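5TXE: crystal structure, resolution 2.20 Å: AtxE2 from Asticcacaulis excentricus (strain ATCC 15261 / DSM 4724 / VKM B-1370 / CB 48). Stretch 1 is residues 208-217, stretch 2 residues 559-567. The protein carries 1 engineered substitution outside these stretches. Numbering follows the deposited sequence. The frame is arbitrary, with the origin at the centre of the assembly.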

# COMPACT_ATOMS: atom_id res chain seq x y z
N VAL A 208 23.91 -24.92 7.57
CA VAL A 208 22.91 -25.94 7.20
C VAL A 208 21.69 -25.24 6.58
O VAL A 208 21.10 -24.35 7.20
N TYR A 209 21.27 -25.70 5.42
CA TYR A 209 20.07 -25.15 4.80
C TYR A 209 18.84 -25.66 5.54
O TYR A 209 18.55 -26.85 5.51
N ASP A 210 18.12 -24.74 6.15
CA ASP A 210 17.02 -25.05 7.06
C ASP A 210 16.09 -23.81 7.10
O ASP A 210 16.03 -22.99 6.14
N GLU A 211 15.36 -23.69 8.19
CA GLU A 211 14.30 -22.71 8.39
C GLU A 211 14.83 -21.27 8.38
O GLU A 211 14.01 -20.35 8.37
N ARG A 212 16.13 -21.06 8.38
CA ARG A 212 16.65 -19.69 8.34
C ARG A 212 16.69 -19.07 6.92
O ARG A 212 16.85 -17.88 6.80
N PHE A 213 16.47 -19.87 5.88
CA PHE A 213 16.67 -19.40 4.53
C PHE A 213 15.43 -19.05 3.77
O PHE A 213 14.39 -19.67 3.92
N HIS A 214 15.57 -18.03 2.92
CA HIS A 214 14.53 -17.61 2.00
C HIS A 214 15.23 -17.31 0.67
O HIS A 214 15.63 -16.20 0.41
N PRO A 215 15.42 -18.33 -0.15
CA PRO A 215 16.30 -18.28 -1.31
C PRO A 215 15.92 -17.23 -2.34
O PRO A 215 16.80 -16.62 -3.01
N LEU A 216 14.64 -16.98 -2.46
CA LEU A 216 14.19 -15.98 -3.40
C LEU A 216 14.93 -14.69 -3.24
O LEU A 216 15.35 -14.06 -4.25
N THR A 217 15.12 -14.31 -1.99
CA THR A 217 15.72 -13.04 -1.68
C THR A 217 17.20 -13.07 -1.31
O THR A 217 17.80 -12.04 -1.24
N SER A 559 6.89 -23.01 -2.77
CA SER A 559 7.47 -24.03 -1.91
C SER A 559 8.99 -23.86 -1.98
O SER A 559 9.62 -23.46 -1.00
N VAL A 560 9.57 -24.06 -3.16
CA VAL A 560 11.04 -24.14 -3.25
C VAL A 560 11.73 -22.79 -2.88
O VAL A 560 12.54 -22.75 -1.98
N MET A 561 11.33 -21.69 -3.51
CA MET A 561 12.00 -20.44 -3.37
C MET A 561 11.71 -19.71 -2.09
O MET A 561 12.41 -18.75 -1.75
N ASN A 562 10.64 -20.07 -1.42
CA ASN A 562 10.35 -19.54 -0.12
C ASN A 562 11.19 -20.17 0.98
O ASN A 562 11.25 -19.61 2.03
N GLY A 563 11.75 -21.36 0.76
CA GLY A 563 12.42 -22.09 1.83
C GLY A 563 11.43 -22.75 2.77
O GLY A 563 10.24 -22.43 2.75
N PRO A 564 11.94 -23.59 3.67
CA PRO A 564 11.00 -24.50 4.35
C PRO A 564 10.10 -23.86 5.37
O PRO A 564 8.98 -24.33 5.60
N ARG A 565 10.55 -22.75 5.95
CA ARG A 565 9.76 -22.06 6.96
C ARG A 565 8.51 -21.39 6.39
O ARG A 565 7.39 -21.66 6.83
N ILE A 566 8.68 -20.50 5.42
CA ILE A 566 7.55 -19.86 4.82
C ILE A 566 6.69 -20.85 4.03
O ILE A 566 5.46 -20.74 4.07
N SER A 567 7.34 -21.77 3.31
CA SER A 567 6.62 -22.78 2.59
C SER A 567 5.63 -23.54 3.50
O SER A 567 4.45 -23.73 3.17

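The contact between residues 208-217 and 559-567 of AtxE2 illustrates a general principle: where a loop packs against a turn between two helical segments, two hydrogen bonds cross the contact, and side chains pack around them. His214 leaves its backbone sideways, but its t rotamer (chi1 -174°) carries the ring nearer the other stretch, where NE2 donates to Asn562 OD1 at 3.0 Å. Asn562 complements it: its CA-to-CB bond points away, yet chi1 of -87° brings OD1 to the edge of the imidazole. At the other ring nitrogen, ND1 of His214 lies 3.0 Å from Thr217 OG1 in a second hydrogen bond, so both nitrogens are engaged, while CD2 of His214 meets CD1 of Ile566 at 3.5 Å.

The second anchor is Leu216 N to Met561 O, 2.9 Å. Around it Met561 adopts an all-m conformation that brings its CE within 3.9 Å of Pro215 CB; Leu216 CD1 packs at the same distance from Met561 CB.

Tyr209, chi1 t, reaches across so that OH lies 3.6 Å from Gly563 CA, a close approach to a residue without a side chain. Farther along, Arg565 (t, p, p) brings NH2 to 3.6 Å from Glu211 CG, whereas the end of Glu211 leads away.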

# COMPACT_ATOMS: atom_id res chain seq x y z
CB VAL A 208 22.36 -26.69 8.43
CG1 VAL A 208 21.39 -27.78 7.97
CG2 VAL A 208 23.47 -27.32 9.20
CB TYR A 209 19.97 -25.58 3.33
CG TYR A 209 18.77 -24.99 2.61
CD1 TYR A 209 18.73 -23.66 2.25
CD2 TYR A 209 17.71 -25.78 2.25
CE1 TYR A 209 17.63 -23.11 1.60
CE2 TYR A 209 16.61 -25.24 1.61
CZ TYR A 209 16.61 -23.90 1.27
OH TYR A 209 15.54 -23.41 0.63
CB ASP A 210 17.58 -25.41 8.45
CG ASP A 210 18.39 -24.21 9.13
OD1 ASP A 210 18.38 -23.05 8.62
OD2 ASP A 210 19.05 -24.45 10.18
CB GLU A 211 13.51 -23.01 9.71
CG GLU A 211 14.19 -22.61 11.07
CD GLU A 211 15.20 -23.63 11.66
OE1 GLU A 211 15.40 -24.76 11.09
OE2 GLU A 211 15.80 -23.32 12.73
CB ARG A 212 18.02 -19.61 8.97
CG ARG A 212 18.07 -20.06 10.45
CD ARG A 212 19.51 -20.21 10.90
NE ARG A 212 20.19 -21.22 10.12
CZ ARG A 212 21.51 -21.45 10.17
NH1 ARG A 212 22.28 -20.73 10.98
NH2 ARG A 212 22.05 -22.42 9.43
CB PHE A 213 17.40 -20.44 3.71
CG PHE A 213 18.86 -20.55 4.03
CD1 PHE A 213 19.29 -21.26 5.13
CD2 PHE A 213 19.80 -19.92 3.25
CE1 PHE A 213 20.64 -21.32 5.43
CE2 PHE A 213 21.13 -20.03 3.50
CZ PHE A 213 21.55 -20.71 4.60
CB HIS A 214 13.77 -16.38 2.55
CG HIS A 214 12.60 -15.98 1.71
ND1 HIS A 214 12.58 -14.86 0.90
CD2 HIS A 214 11.41 -16.58 1.52
CE1 HIS A 214 11.41 -14.76 0.30
NE2 HIS A 214 10.69 -15.81 0.64
CB PRO A 215 16.18 -19.65 -1.91
CG PRO A 215 15.65 -20.54 -0.84
CD PRO A 215 14.96 -19.69 0.19
CB LEU A 216 12.68 -15.71 -3.28
CG LEU A 216 12.06 -14.96 -4.46
CD1 LEU A 216 12.00 -15.83 -5.68
CD2 LEU A 216 10.67 -14.44 -4.09
CB THR A 217 14.95 -12.32 -0.57
OG1 THR A 217 14.94 -13.10 0.57
CG2 THR A 217 13.42 -12.09 -0.99
CB SER A 559 7.08 -25.42 -2.37
OG SER A 559 7.84 -26.39 -1.68
CB VAL A 560 11.49 -24.65 -4.59
CG1 VAL A 560 13.02 -24.78 -4.65
CG2 VAL A 560 10.88 -26.01 -4.92
CB MET A 561 11.70 -19.56 -4.59
CG MET A 561 12.37 -20.10 -5.86
SD MET A 561 14.11 -20.57 -5.74
CE MET A 561 14.60 -18.94 -5.36
CB ASN A 562 8.88 -19.74 0.24
CG ASN A 562 7.99 -18.62 -0.28
OD1 ASN A 562 8.40 -17.48 -0.42
ND2 ASN A 562 6.76 -18.97 -0.59
CB PRO A 564 11.89 -25.55 4.99
CG PRO A 564 13.29 -25.15 4.67
CD PRO A 564 13.31 -24.09 3.63
CB ARG A 565 10.62 -21.05 7.64
CG ARG A 565 9.98 -19.98 8.49
CD ARG A 565 9.11 -20.55 9.56
NE ARG A 565 9.90 -21.22 10.58
CZ ARG A 565 10.51 -20.61 11.58
NH1 ARG A 565 10.49 -19.29 11.69
NH2 ARG A 565 11.18 -21.34 12.47
CB ILE A 566 7.94 -18.65 3.98
CG1 ILE A 566 8.39 -17.52 4.93
CG2 ILE A 566 6.77 -18.12 3.17
CD1 ILE A 566 9.15 -16.42 4.21
CB SER A 567 7.57 -23.77 1.91
OG SER A 567 6.83 -24.86 1.39